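Local atomic coordinates of APL1 (Anopheles gambiae, PDB entry 3O6N), a protein that probably pairs with the leucine-rich repeat protein LRIM1 in a heterodimer that regulates complement-like immunity in the mosquito. Residues R276-N281 with V299-H304; N328-L333 with S347-D352; N343-H348 with V368-Q373; N354-L359 with Q380-L385. All coordinates share one frame; numbering follows the deposited sequence.

Interaction 1: residues R276-N281 with V299-H304; sequences RLYISN and VLDLSH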
loop_
_atom_site.group_PDB
_atom_site.type_symbol
_atom_site.label_atom_id
_atom_site.label_comp_id
_atom_site.label_asym_id
_atom_site.label_seq_id
_atom_site.Cartn_x
_atom_site.Cartn_y
_atom_site.Cartn_z
ATOM N N ARG A 276 5.066 1.440 16.161
ATOM C CA ARG A 276 3.925 2.283 15.812
ATOM C C ARG A 276 2.643 1.469 15.631
ATOM O O ARG A 276 2.576 0.557 14.804
ATOM C CB ARG A 276 4.236 3.109 14.553
ATOM C CG ARG A 276 5.517 3.933 14.671
ATOM C CD ARG A 276 5.790 4.785 13.424
ATOM N NE ARG A 276 6.027 3.975 12.231
ATOM C CZ ARG A 276 7.210 3.478 11.878
ATOM N NH1 ARG A 276 8.281 3.696 12.630
ATOM N NH2 ARG A 276 7.324 2.757 10.768
ATOM N N LEU A 277 1.632 1.810 16.423
ATOM C CA LEU A 277 0.365 1.097 16.422
ATOM C C LEU A 277 -0.775 2.090 16.280
ATOM O O LEU A 277 -1.058 2.858 17.204
ATOM C CB LEU A 277 0.215 0.305 17.727
ATOM C CG LEU A 277 -1.078 -0.475 17.991
ATOM C CD1 LEU A 277 -1.356 -1.478 16.880
ATOM C CD2 LEU A 277 -1.002 -1.189 19.343
ATOM N N TYR A 278 -1.419 2.084 15.118
ATOM C CA TYR A 278 -2.518 3.004 14.855
ATOM C C TYR A 278 -3.850 2.276 14.932
ATOM O O TYR A 278 -4.055 1.272 14.250
ATOM C CB TYR A 278 -2.346 3.674 13.486
ATOM C CG TYR A 278 -1.024 4.387 13.308
ATOM C CD1 TYR A 278 -0.834 5.683 13.788
ATOM C CD2 TYR A 278 0.034 3.773 12.646
ATOM C CE1 TYR A 278 0.379 6.341 13.614
ATOM C CE2 TYR A 278 1.245 4.423 12.474
ATOM C CZ TYR A 278 1.411 5.703 12.957
ATOM O OH TYR A 278 2.618 6.339 12.781
ATOM N N ILE A 279 -4.746 2.771 15.784
ATOM C CA ILE A 279 -6.051 2.150 15.958
ATOM C C ILE A 279 -7.156 3.205 16.051
ATOM O O ILE A 279 -8.134 3.027 16.780
ATOM C CB ILE A 279 -6.093 1.268 17.245
ATOM C CG1 ILE A 279 -4.694 0.752 17.593
ATOM C CG2 ILE A 279 -7.064 0.113 17.069
ATOM C CD1 ILE A 279 -4.673 -0.267 18.725
ATOM N N SER A 280 -7.010 4.307 15.324
ATOM C CA SER A 280 -8.011 5.366 15.418
ATOM C C SER A 280 -9.282 4.938 14.702
ATOM O O SER A 280 -9.256 4.034 13.865
ATOM C CB SER A 280 -7.495 6.678 14.815
ATOM O OG SER A 280 -7.616 6.665 13.398
ATOM N N ASN A 281 -10.395 5.580 15.038
ATOM C CA ASN A 281 -11.624 5.390 14.282
ATOM C C ASN A 281 -12.081 3.932 14.211
ATOM O O ASN A 281 -12.488 3.438 13.160
ATOM C CB ASN A 281 -11.475 5.993 12.872
ATOM C CG ASN A 281 -11.374 7.511 12.893
ATOM O OD1 ASN A 281 -12.384 8.210 12.833
ATOM N ND2 ASN A 281 -10.151 8.026 12.974
ATOM N N VAL A 299 4.573 4.985 19.354
ATOM C CA VAL A 299 3.404 5.731 18.887
ATOM C C VAL A 299 2.146 4.889 19.048
ATOM O O VAL A 299 2.093 3.746 18.598
ATOM C CB VAL A 299 3.551 6.168 17.407
ATOM C CG1 VAL A 299 2.289 6.877 16.925
ATOM C CG2 VAL A 299 4.774 7.064 17.224
ATOM N N LEU A 300 1.140 5.456 19.706
ATOM C CA LEU A 300 -0.122 4.763 19.909
ATOM C C LEU A 300 -1.265 5.719 19.617
ATOM O O LEU A 300 -1.454 6.713 20.321
ATOM C CB LEU A 300 -0.221 4.221 21.344
ATOM C CG LEU A 300 -1.461 3.396 21.710
ATOM C CD1 LEU A 300 -1.658 2.228 20.751
ATOM C CD2 LEU A 300 -1.380 2.896 23.150
ATOM N N ASP A 301 -2.020 5.421 18.569
ATOM C CA ASP A 301 -3.137 6.267 18.186
ATOM C C ASP A 301 -4.450 5.588 18.538
ATOM O O ASP A 301 -4.836 4.602 17.909
ATOM C CB ASP A 301 -3.087 6.577 16.689
ATOM C CG ASP A 301 -4.114 7.609 16.273
ATOM O OD1 ASP A 301 -4.984 7.948 17.103
ATOM O OD2 ASP A 301 -4.049 8.075 15.113
ATOM N N LEU A 302 -5.129 6.119 19.550
ATOM C CA LEU A 302 -6.410 5.581 19.984
ATOM C C LEU A 302 -7.529 6.599 19.788
ATOM O O LEU A 302 -8.606 6.459 20.367
ATOM C CB LEU A 302 -6.347 5.202 21.468
ATOM C CG LEU A 302 -5.289 4.170 21.865
ATOM C CD1 LEU A 302 -5.101 4.153 23.372
ATOM C CD2 LEU A 302 -5.669 2.793 21.342
ATOM N N SER A 303 -7.268 7.624 18.986
ATOM C CA SER A 303 -8.237 8.701 18.801
ATOM C C SER A 303 -9.498 8.216 18.093
ATOM O O SER A 303 -9.464 7.251 17.332
ATOM C CB SER A 303 -7.609 9.887 18.042
ATOM O OG SER A 303 -7.278 9.531 16.696
ATOM N N HIS A 304 -10.609 8.894 18.355
ATOM C CA HIS A 304 -11.878 8.587 17.699
ATOM C C HIS A 304 -12.352 7.164 17.971
ATOM O O HIS A 304 -12.569 6.374 17.053
ATOM C CB HIS A 304 -11.807 8.885 16.195
ATOM C CG HIS A 304 -11.734 10.346 15.885
ATOM N ND1 HIS A 304 -10.541 11.029 15.777
ATOM C CD2 HIS A 304 -12.710 11.265 15.694
ATOM C CE1 HIS A 304 -10.785 12.299 15.515
ATOM N NE2 HIS A 304 -12.094 12.470 15.461
HETATM O O HOH W 1 -4.778 6.144 13.274
#
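Leu277 N donates to Val299 O at 2.9 Å, and Leu277 O receives Asp301 N, pairing the two strands in parallel. Ile279 N to Asp301 O (2.8 Å) and Asn281 N to Ser303 O carry the pairing past the strands into the following loops. Leu277 and Leu300 share one face, side by side, CD2 against CD1 at 3.8 Å, and Ile279 meets Leu302 in the same way; these chains enter the hydrophobic interior of the leucine-rich repeat solenoid. On the other face the Tyr278 ring crosses Asp301 at about a right angle, with CD1 3.8 Å from Asp301 CB, while CE1 reaches Val299 CG1. Asn281 lays its amide alongside the His304 ring, the planes 12° apart.

In the second shell, Asp301 OD1 accepts from Ser303 N, closing an Asx turn, and from Ser303 OG at 2.8 Å. Its OD2 takes a water that also bonds Ser280 OG, and Asn281 ND2 donates to that same OG. The end of Arg276 leads away from 299-304, NE forming a salt bridge with Glu252 of the preceding strand. With OD1 gripped twice and OD2 hydrated, the Asp301 carboxylate is probably stabilised as the anion.

Interaction 2: residues N328-L333 with S347-D352; sequences NSIVTL and SHNDWD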
loop_
_atom_site.group_PDB
_atom_site.type_symbol
_atom_site.label_atom_id
_atom_site.label_comp_id
_atom_site.label_asym_id
_atom_site.label_seq_id
_atom_site.Cartn_x
_atom_site.Cartn_y
_atom_site.Cartn_z
ATOM N N ASN A 328 -12.657 10.609 22.489
ATOM C CA ASN A 328 -13.210 9.451 23.172
ATOM C C ASN A 328 -14.124 9.969 24.278
ATOM O O ASN A 328 -14.631 11.088 24.186
ATOM C CB ASN A 328 -12.099 8.573 23.751
ATOM C CG ASN A 328 -11.416 7.717 22.696
ATOM O OD1 ASN A 328 -11.905 6.645 22.347
ATOM N ND2 ASN A 328 -10.281 8.185 22.189
ATOM N N SER A 329 -14.345 9.161 25.310
ATOM C CA SER A 329 -15.100 9.615 26.482
ATOM C C SER A 329 -14.309 9.353 27.761
ATOM O O SER A 329 -14.870 8.968 28.799
ATOM C CB SER A 329 -16.472 8.939 26.544
ATOM O OG SER A 329 -17.264 9.299 25.423
ATOM N N ILE A 330 -13.002 9.582 27.681
ATOM C CA ILE A 330 -12.083 9.246 28.767
ATOM C C ILE A 330 -12.233 10.175 29.971
ATOM O O ILE A 330 -12.358 11.393 29.819
ATOM C CB ILE A 330 -10.629 9.258 28.261
ATOM C CG1 ILE A 330 -10.445 8.166 27.204
ATOM C CG2 ILE A 330 -9.660 9.072 29.418
ATOM C CD1 ILE A 330 -9.190 8.320 26.354
ATOM N N VAL A 331 -12.211 9.593 31.166
ATOM C CA VAL A 331 -12.438 10.351 32.391
ATOM C C VAL A 331 -11.149 10.683 33.142
ATOM O O VAL A 331 -11.036 11.746 33.750
ATOM C CB VAL A 331 -13.403 9.604 33.327
ATOM C CG1 VAL A 331 -14.793 9.561 32.717
ATOM C CG2 VAL A 331 -12.892 8.200 33.601
ATOM N N THR A 332 -10.179 9.776 33.103
ATOM C CA THR A 332 -8.911 9.997 33.795
ATOM C C THR A 332 -7.691 9.522 33.006
ATOM O O THR A 332 -7.786 8.659 32.135
ATOM C CB THR A 332 -8.881 9.300 35.174
ATOM O OG1 THR A 332 -8.963 7.884 34.995
ATOM C CG2 THR A 332 -10.035 9.762 36.052
ATOM N N LEU A 333 -6.543 10.096 33.340
ATOM C CA LEU A 333 -5.273 9.698 32.758
ATOM C C LEU A 333 -4.180 9.962 33.783
ATOM O O LEU A 333 -4.134 11.034 34.383
ATOM C CB LEU A 333 -4.993 10.491 31.477
ATOM C CG LEU A 333 -3.667 10.176 30.778
ATOM C CD1 LEU A 333 -3.672 8.741 30.252
ATOM C CD2 LEU A 333 -3.386 11.169 29.647
ATOM N N SER A 347 -8.096 16.356 23.839
ATOM C CA SER A 347 -9.355 17.082 23.710
ATOM C C SER A 347 -10.522 16.178 23.321
ATOM O O SER A 347 -10.334 15.031 22.900
ATOM C CB SER A 347 -9.218 18.262 22.739
ATOM O OG SER A 347 -9.141 17.825 21.391
ATOM N N HIS A 348 -11.732 16.702 23.483
ATOM C CA HIS A 348 -12.945 15.956 23.174
ATOM C C HIS A 348 -13.012 14.640 23.938
ATOM O O HIS A 348 -13.111 13.571 23.341
ATOM C CB HIS A 348 -13.064 15.702 21.669
ATOM C CG HIS A 348 -13.223 16.950 20.861
ATOM N ND1 HIS A 348 -12.151 17.723 20.467
ATOM C CD2 HIS A 348 -14.328 17.567 20.379
ATOM C CE1 HIS A 348 -12.590 18.756 19.770
ATOM N NE2 HIS A 348 -13.907 18.687 19.704
ATOM N N ASN A 349 -12.957 14.732 25.262
ATOM C CA ASN A 349 -13.163 13.570 26.115
ATOM C C ASN A 349 -14.190 13.876 27.205
ATOM O O ASN A 349 -15.125 14.645 26.971
ATOM C CB ASN A 349 -11.835 13.071 26.684
ATOM C CG ASN A 349 -11.120 12.124 25.734
ATOM O OD1 ASN A 349 -11.566 11.002 25.534
ATOM N ND2 ASN A 349 -10.017 12.576 25.134
ATOM N N ASP A 350 -14.032 13.281 28.384
ATOM C CA ASP A 350 -14.983 13.492 29.479
ATOM C C ASP A 350 -14.253 13.567 30.819
ATOM O O ASP A 350 -14.574 12.837 31.763
ATOM C CB ASP A 350 -16.022 12.368 29.506
ATOM C CG ASP A 350 -17.172 12.657 30.449
ATOM O OD1 ASP A 350 -17.511 13.847 30.629
ATOM O OD2 ASP A 350 -17.739 11.693 31.009
ATOM N N TRP A 351 -13.287 14.476 30.897
ATOM C CA TRP A 351 -12.330 14.509 31.998
ATOM C C TRP A 351 -12.911 14.798 33.376
ATOM O O TRP A 351 -13.819 15.612 33.526
ATOM C CB TRP A 351 -11.236 15.539 31.714
ATOM C CG TRP A 351 -10.462 15.245 30.474
ATOM C CD1 TRP A 351 -10.469 15.963 29.316
ATOM C CD2 TRP A 351 -9.568 14.146 30.263
ATOM N NE1 TRP A 351 -9.629 15.384 28.395
ATOM C CE2 TRP A 351 -9.068 14.264 28.951
ATOM C CE3 TRP A 351 -9.144 13.074 31.056
ATOM C CZ2 TRP A 351 -8.160 13.351 28.413
ATOM C CZ3 TRP A 351 -8.244 12.165 30.518
ATOM C CH2 TRP A 351 -7.762 12.313 29.211
ATOM N N ASP A 352 -12.358 14.117 34.372
ATOM C CA ASP A 352 -12.517 14.505 35.761
ATOM C C ASP A 352 -11.491 15.602 36.032
ATOM O O ASP A 352 -10.319 15.457 35.680
ATOM C CB ASP A 352 -12.257 13.305 36.672
ATOM C CG ASP A 352 -12.130 13.699 38.128
ATOM O OD1 ASP A 352 -13.173 13.958 38.761
ATOM O OD2 ASP A 352 -10.989 13.750 38.638
HETATM O O HOH W 2 -17.274 9.204 30.127
#
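The indole of Trp351 has Ile330 O over one face, 3.8 Å above the plane and displaced toward the rim, with Asn349 CB also over that face. Thr332 CA lies at the ring edge, in plane. Ile330 CG2 packs on CZ3 at 3.6 Å, and Leu333 CB approaches CZ3 obliquely, while NE1 is held by Leu346 O.

Asn349, with CG anti to its carbonyl carbon (chi1 -85°), carries OD1 in among the backbone of 328-330, where it accepts from Ile330 N at 2.9 Å with the donor tilted 27° from the amide carbonyl plane; a weak bond from Asn328 N, which also reaches His348 O weakly, adds to it. Asp350 N donates to Ile330 O, and Asp352 N donates to Val331 O at 2.8 Å, nearly straight at 173°. A water donates to both Ser329 O and Asp350 OD2, while Asp350 OD1 bonds the hydroxyl of Tyr379.

Here the last turns of the leucine-rich repeat solenoid meet its C-terminal cap: Asp352 is the N-cap of helix 353-359, its OD2 taking Ser355 N. Asn349 OD1 thus stands in for a backbone carbonyl in receiving Ile330 N, while ND2 on Leu346 O holds its amide in place.

Interaction 3: residues N343-H348 with V368-Q373; sequences NLTLSH and VDDADQ. With NAG (2-acetamido-2-deoxy-beta-D-glucopyranose), chain D.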
loop_
_atom_site.group_PDB
_atom_site.type_symbol
_atom_site.label_atom_id
_atom_site.label_comp_id
_atom_site.label_asym_id
_atom_site.label_seq_id
_atom_site.Cartn_x
_atom_site.Cartn_y
_atom_site.Cartn_z
ATOM N N ASN A 343 4.376 14.148 22.412
ATOM C CA ASN A 343 3.170 14.598 21.726
ATOM C C ASN A 343 1.954 13.864 22.285
ATOM O O ASN A 343 1.862 12.644 22.187
ATOM C CB ASN A 343 3.292 14.355 20.216
ATOM C CG ASN A 343 2.279 15.152 19.406
ATOM O OD1 ASN A 343 1.190 15.472 19.883
ATOM N ND2 ASN A 343 2.642 15.479 18.168
ATOM N N LEU A 344 1.030 14.615 22.876
ATOM C CA LEU A 344 -0.147 14.046 23.520
ATOM C C LEU A 344 -1.405 14.814 23.122
ATOM O O LEU A 344 -1.427 16.039 23.197
ATOM C CB LEU A 344 0.030 14.091 25.041
ATOM C CG LEU A 344 -1.110 13.611 25.944
ATOM C CD1 LEU A 344 -1.374 12.120 25.734
ATOM C CD2 LEU A 344 -0.778 13.905 27.408
ATOM N N THR A 345 -2.441 14.106 22.676
ATOM C CA THR A 345 -3.733 14.751 22.416
ATOM C C THR A 345 -4.774 14.289 23.434
ATOM O O THR A 345 -4.824 13.108 23.790
ATOM C CB THR A 345 -4.250 14.521 20.986
ATOM O OG1 THR A 345 -4.439 13.122 20.746
ATOM C CG2 THR A 345 -3.264 15.093 19.958
ATOM N N LEU A 346 -5.604 15.223 23.894
ATOM C CA LEU A 346 -6.481 14.983 25.045
ATOM C C LEU A 346 -7.886 15.553 24.878
ATOM O O LEU A 346 -8.771 15.277 25.690
ATOM C CB LEU A 346 -5.863 15.597 26.301
ATOM C CG LEU A 346 -4.491 15.072 26.724
ATOM C CD1 LEU A 346 -3.905 15.954 27.828
ATOM C CD2 LEU A 346 -4.591 13.619 27.175
ATOM N N SER A 347 -8.096 16.356 23.839
ATOM C CA SER A 347 -9.355 17.082 23.710
ATOM C C SER A 347 -10.522 16.178 23.321
ATOM O O SER A 347 -10.334 15.031 22.900
ATOM C CB SER A 347 -9.218 18.262 22.739
ATOM O OG SER A 347 -9.141 17.825 21.391
ATOM N N HIS A 348 -11.732 16.702 23.483
ATOM C CA HIS A 348 -12.945 15.956 23.174
ATOM C C HIS A 348 -13.012 14.640 23.938
ATOM O O HIS A 348 -13.111 13.571 23.341
ATOM C CB HIS A 348 -13.064 15.702 21.669
ATOM C CG HIS A 348 -13.223 16.950 20.861
ATOM N ND1 HIS A 348 -12.151 17.723 20.467
ATOM C CD2 HIS A 348 -14.328 17.567 20.379
ATOM C CE1 HIS A 348 -12.590 18.756 19.770
ATOM N NE2 HIS A 348 -13.907 18.687 19.704
ATOM N N VAL A 368 1.372 18.651 25.074
ATOM C CA VAL A 368 -0.063 18.535 24.862
ATOM C C VAL A 368 -0.420 19.376 23.647
ATOM O O VAL A 368 -0.273 20.599 23.659
ATOM C CB VAL A 368 -0.863 19.006 26.090
ATOM C CG1 VAL A 368 -2.354 19.013 25.780
ATOM C CG2 VAL A 368 -0.568 18.098 27.288
ATOM N N ASP A 369 -0.891 18.715 22.596
ATOM C CA ASP A 369 -1.002 19.345 21.284
ATOM C C ASP A 369 -2.336 20.039 21.052
ATOM O O ASP A 369 -2.469 20.840 20.125
ATOM C CB ASP A 369 -0.770 18.303 20.186
ATOM C CG ASP A 369 -0.702 18.920 18.804
ATOM O OD1 ASP A 369 0.235 19.707 18.555
ATOM O OD2 ASP A 369 -1.580 18.619 17.971
ATOM N N ASP A 370 -3.321 19.748 21.896
ATOM C CA ASP A 370 -4.662 20.270 21.663
ATOM C C ASP A 370 -5.350 20.837 22.906
ATOM O O ASP A 370 -4.770 20.884 23.991
ATOM C CB ASP A 370 -5.544 19.207 20.992
ATOM C CG ASP A 370 -5.720 17.959 21.846
ATOM O OD1 ASP A 370 -5.002 17.813 22.857
ATOM O OD2 ASP A 370 -6.574 17.119 21.492
ATOM N N ALA A 371 -6.590 21.273 22.721
ATOM C CA ALA A 371 -7.379 21.865 23.794
ATOM C C ALA A 371 -8.850 21.899 23.392
ATOM O O ALA A 371 -9.180 21.739 22.216
ATOM C CB ALA A 371 -6.883 23.277 24.101
ATOM N N ASP A 372 -9.728 22.095 24.371
ATOM C CA ASP A 372 -11.144 22.303 24.099
ATOM C C ASP A 372 -11.415 23.801 24.089
ATOM O O ASP A 372 -10.843 24.541 24.886
ATOM C CB ASP A 372 -12.005 21.644 25.179
ATOM C CG ASP A 372 -11.887 20.136 25.181
ATOM O OD1 ASP A 372 -11.992 19.519 24.100
ATOM O OD2 ASP A 372 -11.695 19.566 26.273
ATOM N N GLN A 373 -12.290 24.250 23.195
ATOM C CA GLN A 373 -12.601 25.676 23.109
ATOM C C GLN A 373 -13.784 26.054 23.993
ATOM O O GLN A 373 -13.764 27.088 24.662
ATOM C CB GLN A 373 -12.870 26.081 21.657
ATOM C CG GLN A 373 -11.691 25.836 20.729
ATOM C CD GLN A 373 -10.436 26.560 21.184
ATOM O OE1 GLN A 373 -9.473 25.935 21.630
ATOM N NE2 GLN A 373 -10.441 27.884 21.071
HETATM C C1 NAG D . 1.503 16.005 17.455
HETATM C C2 NAG D . 2.124 16.859 16.349
HETATM C C3 NAG D . 1.100 17.307 15.313
HETATM C C4 NAG D . 0.200 16.157 14.885
HETATM C C5 NAG D . -0.361 15.430 16.100
HETATM C C6 NAG D . -1.211 14.239 15.668
HETATM C C7 NAG D . 4.078 18.190 16.906
HETATM C C8 NAG D . 4.619 19.359 17.673
HETATM N N2 NAG D . 2.758 18.026 16.931
HETATM O O3 NAG D . 1.773 17.812 14.181
HETATM O O4 NAG D . -0.862 16.660 14.104
HETATM O O5 NAG D . 0.693 14.976 16.924
HETATM O O6 NAG D . -2.564 14.480 15.987
HETATM O O7 NAG D . 4.836 17.438 16.294
HETATM O O HOH W 3 -9.349 20.051 19.288
#
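Leu344 and Val368 pair at the end of the leucine-rich repeat solenoid, where the C-terminal cap lies against strand 343-345, the last of the parallel strands, through a single backbone bridge. Asp369 N donates to Leu344 O at 2.8 Å, and Val368 CA adds a CA-H...O contact to the same oxygen.

Beyond that bridge, side-chain carboxylates take over from backbone carbonyls. Asp370, its CG lodged between backbone N and carbonyl carbon (chi1 61°), turns back on the strand: OD1 receives Leu346 N on its syn lone pair at 2.9 Å. OD2 is gripped from one face of the carboxylate plane by Ser347 N and by Ser347 OG, the latter at 2.7 Å. Asp372, two residues on, does the same for the next amide, OD1 accepting His348 N on the syn lone pair while also standing 4.0 Å above the plane of the His348 ring, offset toward its rim; OD2 goes to Cys386 N. These multiple donors would be expected to stabilise both aspartates as anions. A water donates to Ser347 OG and, weakly, to Ala371 O.

The apolar part is small: Leu344 and Val368 lie side by side, whereas Leu346 crosses Val368 at about a right angle, CD1 to CG1 at 4.0 Å.

Glycosylation lies at the start of the strand. Asn343 ND2 is bonded covalently to C1 of the N-acetylglucosamine, whose N2 makes a weak hydrogen bond of 3.4 Å to Asp369 OD1. Tyr324 OH also hydrogen-bonds the sugar, and on the protein side Asp369 CB rests 3.5 Å from Asn343 OD1.

Interaction 4: residues N354-L359 with Q380-L385; sequences NSLRAL and QLEHGL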
loop_
_atom_site.group_PDB
_atom_site.type_symbol
_atom_site.label_atom_id
_atom_site.label_comp_id
_atom_site.label_asym_id
_atom_site.label_seq_id
_atom_site.Cartn_x
_atom_site.Cartn_y
_atom_site.Cartn_z
ATOM N N ASN A 354 -9.996 16.750 38.776
ATOM C CA ASN A 354 -8.879 16.376 39.637
ATOM C C ASN A 354 -7.803 15.614 38.872
ATOM O O ASN A 354 -6.606 15.818 39.090
ATOM C CB ASN A 354 -9.360 15.549 40.831
ATOM C CG ASN A 354 -10.076 16.386 41.868
ATOM O OD1 ASN A 354 -11.207 16.089 42.249
ATOM N ND2 ASN A 354 -9.418 17.444 42.331
ATOM N N SER A 355 -8.232 14.737 37.972
ATOM C CA SER A 355 -7.290 13.974 37.165
ATOM C C SER A 355 -6.453 14.892 36.272
ATOM O O SER A 355 -5.249 14.695 36.130
ATOM C CB SER A 355 -8.020 12.930 36.318
ATOM O OG SER A 355 -7.092 12.059 35.699
ATOM N N LEU A 356 -7.088 15.902 35.686
ATOM C CA LEU A 356 -6.370 16.863 34.850
ATOM C C LEU A 356 -5.369 17.698 35.646
ATOM O O LEU A 356 -4.268 17.970 35.166
ATOM C CB LEU A 356 -7.342 17.776 34.109
ATOM C CG LEU A 356 -8.128 17.142 32.967
ATOM C CD1 LEU A 356 -9.005 18.198 32.304
ATOM C CD2 LEU A 356 -7.177 16.498 31.947
ATOM N N ARG A 357 -5.741 18.105 36.858
ATOM C CA ARG A 357 -4.813 18.861 37.695
ATOM C C ARG A 357 -3.574 18.034 38.016
ATOM O O ARG A 357 -2.449 18.533 37.943
ATOM C CB ARG A 357 -5.487 19.350 38.978
ATOM C CG ARG A 357 -6.459 20.482 38.731
ATOM C CD ARG A 357 -7.084 20.992 40.019
ATOM N NE ARG A 357 -8.408 21.522 39.730
ATOM C CZ ARG A 357 -9.542 20.915 40.055
ATOM N NH1 ARG A 357 -9.523 19.769 40.723
ATOM N NH2 ARG A 357 -10.696 21.472 39.731
ATOM N N ALA A 358 -3.779 16.770 38.368
ATOM C CA ALA A 358 -2.659 15.876 38.646
ATOM C C ALA A 358 -1.828 15.661 37.386
ATOM O O ALA A 358 -0.598 15.706 37.422
ATOM C CB ALA A 358 -3.158 14.542 39.186
ATOM N N LEU A 359 -2.509 15.440 36.267
ATOM C CA LEU A 359 -1.828 15.164 35.004
ATOM C C LEU A 359 -0.833 16.263 34.667
ATOM O O LEU A 359 0.331 15.989 34.369
ATOM C CB LEU A 359 -2.841 15.028 33.872
ATOM C CG LEU A 359 -2.266 14.642 32.506
ATOM C CD1 LEU A 359 -1.606 13.269 32.579
ATOM C CD2 LEU A 359 -3.356 14.669 31.449
ATOM N N GLN A 380 -16.023 22.795 33.011
ATOM C CA GLN A 380 -15.194 23.989 33.003
ATOM C C GLN A 380 -13.836 23.622 32.420
ATOM O O GLN A 380 -13.498 22.443 32.316
ATOM C CB GLN A 380 -15.019 24.529 34.426
ATOM C CG GLN A 380 -14.235 23.590 35.337
ATOM C CD GLN A 380 -14.060 24.136 36.743
ATOM O OE1 GLN A 380 -14.520 25.230 37.058
ATOM N NE2 GLN A 380 -13.388 23.371 37.597
ATOM N N LEU A 381 -13.059 24.629 32.039
ATOM C CA LEU A 381 -11.710 24.389 31.540
ATOM C C LEU A 381 -10.720 24.190 32.684
ATOM O O LEU A 381 -10.672 24.983 33.633
ATOM C CB LEU A 381 -11.249 25.545 30.653
ATOM C CG LEU A 381 -11.934 25.683 29.294
ATOM C CD1 LEU A 381 -11.530 26.991 28.634
ATOM C CD2 LEU A 381 -11.600 24.498 28.391
ATOM N N GLU A 382 -9.952 23.110 32.593
ATOM C CA GLU A 382 -8.839 22.854 33.493
ATOM C C GLU A 382 -7.627 22.622 32.604
ATOM O O GLU A 382 -7.575 21.643 31.856
ATOM C CB GLU A 382 -9.115 21.624 34.364
ATOM C CG GLU A 382 -8.028 21.310 35.388
ATOM C CD GLU A 382 -7.643 22.517 36.227
ATOM O OE1 GLU A 382 -8.465 22.965 37.057
ATOM O OE2 GLU A 382 -6.514 23.021 36.052
ATOM N N HIS A 383 -6.671 23.542 32.667
ATOM C CA HIS A 383 -5.523 23.508 31.772
ATOM C C HIS A 383 -5.958 23.339 30.314
ATOM O O HIS A 383 -5.400 22.526 29.571
ATOM C CB HIS A 383 -4.547 22.410 32.193
ATOM C CG HIS A 383 -3.956 22.624 33.553
ATOM N ND1 HIS A 383 -3.190 23.726 33.866
ATOM C CD2 HIS A 383 -4.017 21.875 34.680
ATOM C CE1 HIS A 383 -2.804 23.647 35.128
ATOM N NE2 HIS A 383 -3.293 22.535 35.643
ATOM N N GLY A 384 -6.972 24.107 29.924
ATOM C CA GLY A 384 -7.383 24.205 28.533
ATOM C C GLY A 384 -8.259 23.067 28.043
ATOM O O GLY A 384 -8.528 22.959 26.850
ATOM N N LEU A 385 -8.712 22.223 28.963
ATOM C CA LEU A 385 -9.510 21.051 28.606
ATOM C C LEU A 385 -10.772 20.967 29.465
ATOM O O LEU A 385 -10.726 21.205 30.671
ATOM C CB LEU A 385 -8.673 19.781 28.773
ATOM C CG LEU A 385 -7.462 19.684 27.837
ATOM C CD1 LEU A 385 -6.351 18.852 28.453
ATOM C CD2 LEU A 385 -7.878 19.126 26.485
HETATM O O HOH W 4 -2.315 21.213 37.756
#
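Arg357 O and His383 NE2 are joined by a water that lies 2.7 Å from each; it donates to Arg357 O and is hydrogen-bonded to His383 NE2. Arg357 NE and Glu382 OE1 form a salt bridge at 3.0 Å, although the hydrogen bond within it is weak, bent to 132° at the hydrogen. The two groups do not lie flat together: guanidinium and carboxylate planes stand 72° apart. Arg357 is extended from CG to NE and crosses Glu382 at about a right angle, and its aliphatic part also meets the acid, CG lying 3.4 Å from Glu382 CD. Glu382, bent at chi2, folds its carboxylate back toward the arginine. The far end of Arg357 has a second charged partner, NH2 pairing with Glu389, and the amide of Gln380 stands near the guanidinium edge.

This contact joins helix 353-359 of the C-terminal cap to the hairpin of strands 380-382 and 385-388, which a type I' turn from Glu382 to Leu385 closes. The axes of helix 354-359 and strand 380-382 run 22° apart and 9.3 Å from each other. Leu356 points from the helix at the hairpin: CD1 touches Glu382 O and Leu385 CB, the latter at 3.9 Å, and CB meets Glu382 CG. Cys387 borders the same leucine.

His383, at the turn, brings CD2 to 3.9 Å from Leu356 O and stacks on Phe360.

How the interactions relate
The four contacts follow the chain toward the C-terminal end of the solenoid. Interaction 1 joins two neighbouring strands, 276-278 and 299-301, of the parallel array, which ends at strand 343-345 of interaction 3; their centres are about 15 Å apart. Interactions 2, 3 and 4 cluster within about 11 Å of one another, centre to centre. Interactions 2 and 3 share Ser347 and His348, and Trp351 of interaction 2 packs on Leu356 of interaction 4. Interactions 3 and 4 interleave along the sequence and meet through Asp372 N and Gly384 O. Asn328 ND2 on Leu302 O connects interaction 1 to interaction 2, giving a continuous passage from regular repeats into the disulfide-bearing cap.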